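Local coordinates for protein lectin (Trichosanthes anguina, PDB 4HR6) that is one chain, of the ribosome-inactivating protein family, of a three-chain nontoxic seed lectin that binds carbohydrate and is homologous to type II ribosome-inactivating proteins, at residues H36-F41 / T54-N59; V26-Q31 / H50-D55; S151-Q156 / V171-S176. One frame throughout, in Å; residues are numbered along the deposited sequence.

Interaction 1. Residues H36-F41 / T54-N59; sequences HESYFF and TDTHQN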
loop_
_atom_site.group_PDB
_atom_site.type_symbol
_atom_site.label_atom_id
_atom_site.label_comp_id
_atom_site.label_asym_id
_atom_site.label_seq_id
_atom_site.Cartn_x
_atom_site.Cartn_y
_atom_site.Cartn_z
ATOM N N HIS B 36 30.602 -26.753 10.361
ATOM C CA HIS B 36 29.786 -27.937 10.735
ATOM C C HIS B 36 28.776 -27.603 11.790
ATOM O O HIS B 36 28.205 -28.510 12.375
ATOM C CB HIS B 36 30.634 -29.064 11.340
ATOM C CG HIS B 36 31.921 -29.266 10.652
ATOM N ND1 HIS B 36 31.997 -29.452 9.292
ATOM C CD2 HIS B 36 33.191 -29.271 11.115
ATOM C CE1 HIS B 36 33.265 -29.570 8.944
ATOM N NE2 HIS B 36 34.010 -29.470 10.032
ATOM N N GLU B 37 28.609 -26.316 12.081
ATOM C CA GLU B 37 27.640 -25.852 13.055
ATOM C C GLU B 37 26.507 -25.160 12.319
ATOM O O GLU B 37 26.721 -24.575 11.258
ATOM C CB GLU B 37 28.271 -24.862 14.011
ATOM C CG GLU B 37 29.577 -25.317 14.631
ATOM C CD GLU B 37 29.406 -26.474 15.593
ATOM O OE1 GLU B 37 28.451 -26.479 16.387
ATOM O OE2 GLU B 37 30.254 -27.382 15.565
ATOM N N SER B 38 25.310 -25.251 12.899
ATOM C CA SER B 38 24.160 -24.518 12.450
ATOM C C SER B 38 23.433 -24.026 13.700
ATOM O O SER B 38 23.647 -24.528 14.814
ATOM C CB SER B 38 23.270 -25.402 11.569
ATOM O OG SER B 38 22.740 -26.502 12.301
ATOM N N TYR B 39 22.595 -23.011 13.534
ATOM C CA TYR B 39 21.949 -22.387 14.680
ATOM C C TYR B 39 20.480 -22.213 14.387
ATOM O O TYR B 39 20.106 -21.727 13.325
ATOM C CB TYR B 39 22.616 -21.059 15.011
ATOM C CG TYR B 39 24.088 -21.202 15.247
ATOM C CD1 TYR B 39 24.969 -21.173 14.190
ATOM C CD2 TYR B 39 24.587 -21.420 16.521
ATOM C CE1 TYR B 39 26.319 -21.342 14.384
ATOM C CE2 TYR B 39 25.942 -21.596 16.728
ATOM C CZ TYR B 39 26.803 -21.548 15.645
ATOM O OH TYR B 39 28.164 -21.717 15.807
ATOM N N PHE B 40 19.655 -22.658 15.329
ATOM C CA PHE B 40 18.218 -22.729 15.154
ATOM C C PHE B 40 17.601 -21.884 16.234
ATOM O O PHE B 40 18.068 -21.911 17.376
ATOM C CB PHE B 40 17.721 -24.169 15.303
ATOM C CG PHE B 40 17.921 -25.008 14.083
ATOM C CD1 PHE B 40 19.174 -25.465 13.737
ATOM C CD2 PHE B 40 16.845 -25.351 13.276
ATOM C CE1 PHE B 40 19.351 -26.251 12.606
ATOM C CE2 PHE B 40 17.016 -26.119 12.139
ATOM C CZ PHE B 40 18.275 -26.578 11.803
ATOM N N PHE B 41 16.562 -21.129 15.877
ATOM C CA PHE B 41 15.780 -20.429 16.887
ATOM C C PHE B 41 15.061 -21.443 17.755
ATOM O O PHE B 41 14.701 -22.520 17.302
ATOM C CB PHE B 41 14.769 -19.470 16.242
ATOM C CG PHE B 41 15.394 -18.207 15.713
ATOM C CD1 PHE B 41 15.790 -18.114 14.394
ATOM C CD2 PHE B 41 15.622 -17.130 16.550
ATOM C CE1 PHE B 41 16.387 -16.969 13.903
ATOM C CE2 PHE B 41 16.220 -15.973 16.065
ATOM C CZ PHE B 41 16.602 -15.892 14.738
ATOM N N THR B 54 21.190 -31.008 8.215
ATOM C CA THR B 54 21.175 -32.269 8.968
ATOM C C THR B 54 22.556 -32.909 9.089
ATOM O O THR B 54 22.769 -33.741 9.945
ATOM C CB THR B 54 20.186 -33.269 8.345
ATOM O OG1 THR B 54 20.422 -33.357 6.931
ATOM C CG2 THR B 54 18.771 -32.784 8.576
ATOM N N ASP B 55 23.483 -32.495 8.242
ATOM C CA ASP B 55 24.879 -32.895 8.352
ATOM C C ASP B 55 25.703 -31.844 9.108
ATOM O O ASP B 55 26.843 -31.588 8.746
ATOM C CB ASP B 55 25.451 -33.067 6.946
ATOM C CG ASP B 55 25.379 -31.786 6.148
ATOM O OD1 ASP B 55 24.302 -31.149 6.133
ATOM O OD2 ASP B 55 26.404 -31.385 5.574
ATOM N N THR B 56 25.125 -31.235 10.146
ATOM C CA THR B 56 25.825 -30.264 10.985
ATOM C C THR B 56 25.472 -30.552 12.424
ATOM O O THR B 56 24.523 -31.275 12.693
ATOM C CB THR B 56 25.433 -28.792 10.630
ATOM O OG1 THR B 56 24.080 -28.511 11.027
ATOM C CG2 THR B 56 25.555 -28.570 9.174
ATOM N N HIS B 57 26.235 -29.996 13.348
ATOM C CA HIS B 57 25.819 -29.949 14.736
ATOM C C HIS B 57 24.798 -28.832 14.819
ATOM O O HIS B 57 25.120 -27.699 14.508
ATOM C CB HIS B 57 26.984 -29.624 15.673
ATOM C CG HIS B 57 28.155 -30.533 15.523
ATOM N ND1 HIS B 57 29.382 -30.092 15.075
ATOM C CD2 HIS B 57 28.292 -31.863 15.751
ATOM C CE1 HIS B 57 30.221 -31.112 15.026
ATOM N NE2 HIS B 57 29.583 -32.197 15.429
ATOM N N GLN B 58 23.577 -29.161 15.221
ATOM C CA GLN B 58 22.481 -28.220 15.265
ATOM C C GLN B 58 22.384 -27.610 16.638
ATOM O O GLN B 58 21.955 -28.246 17.569
ATOM C CB GLN B 58 21.161 -28.905 14.894
ATOM C CG GLN B 58 21.137 -29.477 13.480
ATOM C CD GLN B 58 19.891 -30.307 13.197
ATOM O OE1 GLN B 58 19.390 -30.965 14.076
ATOM N NE2 GLN B 58 19.382 -30.250 11.972
ATOM N N ASN B 59 22.784 -26.358 16.765
ATOM C CA ASN B 59 22.667 -25.658 18.038
ATOM C C ASN B 59 21.340 -24.934 18.108
ATOM O O ASN B 59 20.841 -24.443 17.098
ATOM C CB ASN B 59 23.810 -24.667 18.181
ATOM C CG ASN B 59 25.145 -25.340 18.078
ATOM O OD1 ASN B 59 25.604 -25.933 19.046
ATOM N ND2 ASN B 59 25.771 -25.276 16.903
#
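E37 to F40 and H57 to N59 pair as parallel strands, the two strands of a beta-alpha-beta unit whose helix, 46-51, lies between them in sequence; 57-60 is an outermost strand of the mixed sheet within this chain. The segment axes approach to 4.6 Å with their directions 29° apart. Backbone bonds step between the strands as parallel pairing requires: H57 N gives to H36 O, S38 N to H57 O, N59 N to S38 O and F40 N to N59 O.

Polar side chains add a second set of bonds on the face carrying E37, H57 and N59. The E37 chain bends at chi2 (-68°), and its two carboxylate oxygens reach different partners: H57 ND1 meets OE2 at 2.9 Å from above the carboxylate plane, while N59 ND2 meets OE1 at 3.0 Å through the anti lone pair in a nearly straight bond (174°). The N59 amide runs beside the Y39 ring, ND2 standing 3.7 Å from CE2.

On the other face, S38 OG and T56 OG1 lie 2.7 Å apart, and T56 OG1 is also hydrogen-bonded to F53 O. Q58 CG comes 3.8 Å from F40 CE1, while Q58 NE2 is bonded to F49 O.

Between the faces, the backbone S38 O accepts twice from one residue, N59 N and N59 ND2 (3.1 Å) arriving from opposite faces of its carbonyl plane.

Interaction 2. Residues V26-Q31 / H50-D55; sequences VAVAYQ and HTLFTD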
loop_
_atom_site.group_PDB
_atom_site.type_symbol
_atom_site.label_atom_id
_atom_site.label_comp_id
_atom_site.label_asym_id
_atom_site.label_seq_id
_atom_site.Cartn_x
_atom_site.Cartn_y
_atom_site.Cartn_z
ATOM N N VAL B 26 9.174 -16.401 8.535
ATOM C CA VAL B 26 10.117 -16.080 9.591
ATOM C C VAL B 26 11.419 -16.817 9.328
ATOM O O VAL B 26 11.425 -17.897 8.727
ATOM C CB VAL B 26 9.614 -16.473 10.996
ATOM C CG1 VAL B 26 8.443 -15.591 11.407
ATOM C CG2 VAL B 26 9.236 -17.959 11.055
ATOM N N ALA B 27 12.506 -16.229 9.809
ATOM C CA ALA B 27 13.794 -16.885 9.824
ATOM C C ALA B 27 13.786 -17.977 10.886
ATOM O O ALA B 27 13.353 -17.750 11.986
ATOM C CB ALA B 27 14.880 -15.870 10.122
ATOM N N VAL B 28 14.246 -19.165 10.543
ATOM C CA VAL B 28 14.269 -20.275 11.509
ATOM C C VAL B 28 15.659 -20.789 11.875
ATOM O O VAL B 28 15.834 -21.396 12.928
ATOM C CB VAL B 28 13.417 -21.476 11.027
ATOM C CG1 VAL B 28 11.994 -21.046 10.779
ATOM C CG2 VAL B 28 13.986 -22.109 9.780
ATOM N N ALA B 29 16.620 -20.624 10.980
ATOM C CA ALA B 29 17.953 -21.142 11.199
ATOM C C ALA B 29 18.933 -20.493 10.254
ATOM O O ALA B 29 18.537 -19.906 9.246
ATOM C CB ALA B 29 17.974 -22.647 10.956
ATOM N N TYR B 30 20.217 -20.607 10.576
ATOM C CA TYR B 30 21.260 -20.253 9.612
ATOM C C TYR B 30 22.496 -21.112 9.799
ATOM O O TYR B 30 22.678 -21.729 10.848
ATOM C CB TYR B 30 21.657 -18.767 9.714
ATOM C CG TYR B 30 22.690 -18.433 10.775
ATOM C CD1 TYR B 30 24.045 -18.279 10.447
ATOM C CD2 TYR B 30 22.322 -18.257 12.084
ATOM C CE1 TYR B 30 24.987 -17.956 11.411
ATOM C CE2 TYR B 30 23.249 -17.953 13.057
ATOM C CZ TYR B 30 24.576 -17.798 12.710
ATOM O OH TYR B 30 25.473 -17.489 13.680
ATOM N N GLN B 31 23.351 -21.078 8.784
ATOM C CA GLN B 31 24.643 -21.738 8.808
ATOM C C GLN B 31 25.722 -20.813 8.219
ATOM O O GLN B 31 25.539 -20.262 7.135
ATOM C CB GLN B 31 24.606 -23.016 7.968
ATOM C CG GLN B 31 25.756 -23.963 8.304
ATOM C CD GLN B 31 26.040 -25.001 7.230
ATOM O OE1 GLN B 31 25.351 -25.083 6.224
ATOM N NE2 GLN B 31 27.076 -25.799 7.451
ATOM N N HIS B 50 14.592 -31.590 11.159
ATOM C CA HIS B 50 14.642 -32.881 10.504
ATOM C C HIS B 50 15.048 -32.741 9.072
ATOM O O HIS B 50 15.518 -33.694 8.495
ATOM C CB HIS B 50 13.303 -33.622 10.622
ATOM C CG HIS B 50 13.069 -34.192 11.984
ATOM N ND1 HIS B 50 12.386 -33.511 12.969
ATOM C CD2 HIS B 50 13.474 -35.356 12.545
ATOM C CE1 HIS B 50 12.365 -34.237 14.073
ATOM N NE2 HIS B 50 13.015 -35.365 13.840
ATOM N N THR B 51 14.898 -31.551 8.506
ATOM C CA THR B 51 15.162 -31.356 7.098
ATOM C C THR B 51 16.273 -30.365 6.789
ATOM O O THR B 51 16.769 -30.381 5.679
ATOM C CB THR B 51 13.886 -30.907 6.341
ATOM O OG1 THR B 51 13.331 -29.768 6.980
ATOM C CG2 THR B 51 12.828 -32.004 6.337
ATOM N N LEU B 52 16.665 -29.494 7.725
ATOM C CA LEU B 52 17.687 -28.487 7.406
ATOM C C LEU B 52 18.995 -28.745 8.116
ATOM O O LEU B 52 19.017 -29.018 9.302
ATOM C CB LEU B 52 17.231 -27.085 7.804
ATOM C CG LEU B 52 16.008 -26.498 7.119
ATOM C CD1 LEU B 52 15.551 -25.258 7.876
ATOM C CD2 LEU B 52 16.328 -26.181 5.669
ATOM N N PHE B 53 20.082 -28.584 7.382
ATOM C CA PHE B 53 21.430 -28.621 7.938
ATOM C C PHE B 53 21.649 -29.887 8.754
ATOM O O PHE B 53 22.219 -29.857 9.838
ATOM C CB PHE B 53 21.718 -27.353 8.759
ATOM C CG PHE B 53 21.390 -26.068 8.035
ATOM C CD1 PHE B 53 21.837 -25.837 6.740
ATOM C CD2 PHE B 53 20.613 -25.087 8.643
ATOM C CE1 PHE B 53 21.518 -24.664 6.074
ATOM C CE2 PHE B 53 20.297 -23.918 7.976
ATOM C CZ PHE B 53 20.748 -23.706 6.697
ATOM N N THR B 54 21.190 -31.008 8.215
ATOM C CA THR B 54 21.175 -32.269 8.968
ATOM C C THR B 54 22.556 -32.909 9.089
ATOM O O THR B 54 22.769 -33.741 9.945
ATOM C CB THR B 54 20.186 -33.269 8.345
ATOM O OG1 THR B 54 20.422 -33.357 6.931
ATOM C CG2 THR B 54 18.771 -32.784 8.576
ATOM N N ASP B 55 23.483 -32.495 8.242
ATOM C CA ASP B 55 24.879 -32.895 8.352
ATOM C C ASP B 55 25.703 -31.844 9.108
ATOM O O ASP B 55 26.843 -31.588 8.746
ATOM C CB ASP B 55 25.451 -33.067 6.946
ATOM C CG ASP B 55 25.379 -31.786 6.148
ATOM O OD1 ASP B 55 24.302 -31.149 6.133
ATOM O OD2 ASP B 55 26.404 -31.385 5.574
#
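L52 and F53 make an apolar contact with V28, A29 and Q31, in which the chain just past helix 46-51 packs on one face of the sheet at strand 26-32. No hydrogen bond crosses between the segments; the evidence is van der Waals and CH-pi geometry, with 206 Å² of surface buried in total.

The F53 ring carries most of it. Q31 CB stands over the centre of one ring face, 4.0 Å from the centroid and 13° off the ring normal, a CH-pi contact. From the same side, the amide oxygen OE1 of Q31 comes to 3.6 Å from F53 CD1, the amide turned 53° from the ring plane. Q31 CG is anti to the backbone N (chi1 -162°) and the chain beyond it is extended; NE2 points off the ring, with OE1 turned back toward CD1. Q31 NE2 makes a weak bond to S35 O. A29 CB approaches differently, at the ring edge and in its plane, 4.0 Å from CE2.

This is the return leg of a beta-alpha-beta crossover: the chain leaves the helix at L52 and turns at F53, whose backbone is in the left-handed region, before entering strand 57-60.

L52, one residue earlier, meets V28: its CD1 lies 4.0 Å from V28 CG2, with the two side chains crossing at about a right angle. A19 on the neighbouring strand 15-21 and F3 on the outer strand 3-9 also touch L52. Y30, by contrast, has its CB directed away from F53, and its hydroxyl is hydrogen-bonded to L95 O.

Interaction 3. Residues S151-Q156 / V171-S176; sequences SEISLQ and VELYNS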
loop_
_atom_site.group_PDB
_atom_site.type_symbol
_atom_site.label_atom_id
_atom_site.label_comp_id
_atom_site.label_asym_id
_atom_site.label_seq_id
_atom_site.Cartn_x
_atom_site.Cartn_y
_atom_site.Cartn_z
ATOM N N SER B 151 0.656 -9.362 9.952
ATOM C CA SER B 151 -0.244 -10.497 10.053
ATOM C C SER B 151 -1.697 -10.062 10.011
ATOM O O SER B 151 -2.498 -10.618 9.283
ATOM C CB SER B 151 0.003 -11.263 11.357
ATOM O OG SER B 151 -0.865 -12.376 11.395
ATOM N N GLU B 152 -2.011 -9.072 10.820
ATOM C CA GLU B 152 -3.347 -8.511 10.925
ATOM C C GLU B 152 -3.798 -7.832 9.620
ATOM O O GLU B 152 -4.952 -7.979 9.224
ATOM C CB GLU B 152 -3.348 -7.507 12.067
ATOM C CG GLU B 152 -4.689 -6.907 12.418
ATOM C CD GLU B 152 -5.717 -7.925 12.893
ATOM O OE1 GLU B 152 -5.339 -9.007 13.371
ATOM O OE2 GLU B 152 -6.922 -7.624 12.785
ATOM N N ILE B 153 -2.893 -7.093 8.966
ATOM C CA ILE B 153 -3.176 -6.496 7.651
ATOM C C ILE B 153 -3.450 -7.567 6.635
ATOM O O ILE B 153 -4.399 -7.468 5.870
ATOM C CB ILE B 153 -1.996 -5.641 7.127
ATOM C CG1 ILE B 153 -1.898 -4.344 7.911
ATOM C CG2 ILE B 153 -2.118 -5.326 5.637
ATOM C CD1 ILE B 153 -0.581 -3.626 7.707
ATOM N N SER B 154 -2.617 -8.591 6.594
ATOM C CA SER B 154 -2.913 -9.699 5.696
ATOM C C SER B 154 -4.308 -10.311 5.948
ATOM O O SER B 154 -5.020 -10.625 5.020
ATOM C CB SER B 154 -1.870 -10.809 5.837
ATOM O OG SER B 154 -0.562 -10.377 5.595
ATOM N N LEU B 155 -4.668 -10.530 7.211
ATOM C CA LEU B 155 -5.992 -11.067 7.547
ATOM C C LEU B 155 -7.099 -10.143 7.045
ATOM O O LEU B 155 -8.073 -10.605 6.474
ATOM C CB LEU B 155 -6.160 -11.236 9.069
ATOM C CG LEU B 155 -7.552 -11.669 9.563
ATOM C CD1 LEU B 155 -7.941 -13.034 9.048
ATOM C CD2 LEU B 155 -7.591 -11.712 11.071
ATOM N N GLN B 156 -6.959 -8.843 7.285
ATOM C CA GLN B 156 -7.998 -7.910 6.899
ATOM C C GLN B 156 -8.148 -7.772 5.388
ATOM O O GLN B 156 -9.256 -7.577 4.889
ATOM C CB GLN B 156 -7.772 -6.544 7.546
ATOM C CG GLN B 156 -7.797 -6.565 9.067
ATOM C CD GLN B 156 -9.049 -7.205 9.640
ATOM O OE1 GLN B 156 -10.119 -7.169 9.033
ATOM N NE2 GLN B 156 -8.912 -7.814 10.809
ATOM N N VAL B 171 -6.902 -1.092 11.551
ATOM C CA VAL B 171 -5.457 -1.186 11.781
ATOM C C VAL B 171 -4.891 0.215 12.027
ATOM O O VAL B 171 -5.208 1.137 11.298
ATOM C CB VAL B 171 -4.743 -1.782 10.563
ATOM C CG1 VAL B 171 -3.240 -1.844 10.810
ATOM C CG2 VAL B 171 -5.300 -3.164 10.234
ATOM N N GLU B 172 -4.031 0.345 13.032
ATOM C CA GLU B 172 -3.435 1.606 13.424
ATOM C C GLU B 172 -2.028 1.725 12.873
ATOM O O GLU B 172 -1.117 1.053 13.335
ATOM C CB GLU B 172 -3.388 1.709 14.951
ATOM C CG GLU B 172 -4.703 1.341 15.610
ATOM C CD GLU B 172 -4.804 1.822 17.041
ATOM O OE1 GLU B 172 -3.928 1.486 17.861
ATOM O OE2 GLU B 172 -5.766 2.539 17.341
ATOM N N LEU B 173 -1.854 2.574 11.867
ATOM C CA LEU B 173 -0.533 2.836 11.307
ATOM C C LEU B 173 -0.105 4.269 11.567
ATOM O O LEU B 173 -0.929 5.135 11.837
ATOM C CB LEU B 173 -0.529 2.561 9.815
ATOM C CG LEU B 173 -0.801 1.124 9.374
ATOM C CD1 LEU B 173 -0.705 1.052 7.860
ATOM C CD2 LEU B 173 0.173 0.149 10.021
ATOM N N TYR B 174 1.199 4.498 11.499
ATOM C CA TYR B 174 1.777 5.810 11.657
ATOM C C TYR B 174 2.444 6.261 10.379
ATOM O O TYR B 174 2.965 5.443 9.640
ATOM C CB TYR B 174 2.794 5.799 12.793
ATOM C CG TYR B 174 2.137 5.673 14.122
ATOM C CD1 TYR B 174 1.888 4.427 14.674
ATOM C CD2 TYR B 174 1.721 6.801 14.819
ATOM C CE1 TYR B 174 1.272 4.295 15.902
ATOM C CE2 TYR B 174 1.095 6.684 16.050
ATOM C CZ TYR B 174 0.875 5.429 16.584
ATOM O OH TYR B 174 0.253 5.298 17.804
ATOM N N ASN B 175 2.421 7.575 10.124
ATOM C CA ASN B 175 3.176 8.153 9.012
ATOM C C ASN B 175 4.515 8.628 9.515
ATOM O O ASN B 175 4.808 8.482 10.697
ATOM C CB ASN B 175 2.377 9.237 8.255
ATOM C CG ASN B 175 2.168 10.531 9.044
ATOM O OD1 ASN B 175 2.726 10.764 10.118
ATOM N ND2 ASN B 175 1.334 11.383 8.488
ATOM N N SER B 176 5.342 9.146 8.617
ATOM C CA SER B 176 6.683 9.606 8.986
ATOM C C SER B 176 6.706 10.808 9.943
ATOM O O SER B 176 7.737 11.086 10.543
ATOM C CB SER B 176 7.513 9.933 7.737
ATOM O OG SER B 176 7.472 8.874 6.807
#
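V171 faces helix 141-159 with its two methyls divided between different partners. CG1, anti to the backbone N (chi1 179°), meets I153 CG1 at 4.1 Å, and the two side chains cross at about a right angle. CG2 instead approaches the aliphatic parts of E152 and Q156, lying 4.4 Å from CG of each. The valine fork thus touches three helix residues, I153 through one branch and the E152/Q156 pair through the other.

The I153 chain runs on past V171: with chi2 at 165° its CD1 extends toward L173, two residues along the strand, coming 4.5 Å from L173 CD2, a looser apolar contact. No hydrogen bond links the segments, which bury 151 Å² between them.

E152 and Q156, one turn apart on the helix, are joined to each other. Q156 NE2 gives to E152 OE2 at 2.8 Å, arriving from above the carboxylate plane and close to its own amide plane. Both ends have further partners: Q156 OE1 accepts from G168 N, and E152 OE1 from N1 of another chain, which places this end of the contact at a subunit interface.

The axes of the short segments pass 9.8 Å apart at 126°. Earlier helix residues continue the contact, N149 against V171, S145 and L146 against L173, while strand 166-174 pairs antiparallel with 180-185 through V171 with V183 and L173 with I181.

Overall arrangement
From the N terminus, segment 26-31 opens interaction 2 and segment 36-41 opens interaction 1. The chain then passes through helix 46-51 and closes interaction 2 at 50-55, then interaction 1 at 54-59. The two loops therefore cross rather than nest, and they share T54 and D55. Their centres are 7 Å apart on one sheet, where strands 26-32 and 37-40 are antiparallel neighbours, so one contact lays the chain leaving the helix on the sheet and the other pairs the strand that follows. Interaction 3 comes later in series, 30 Å or more from both by centres and on the opposite side of the chain's centre, joining helix 141-159 to strand 166-174.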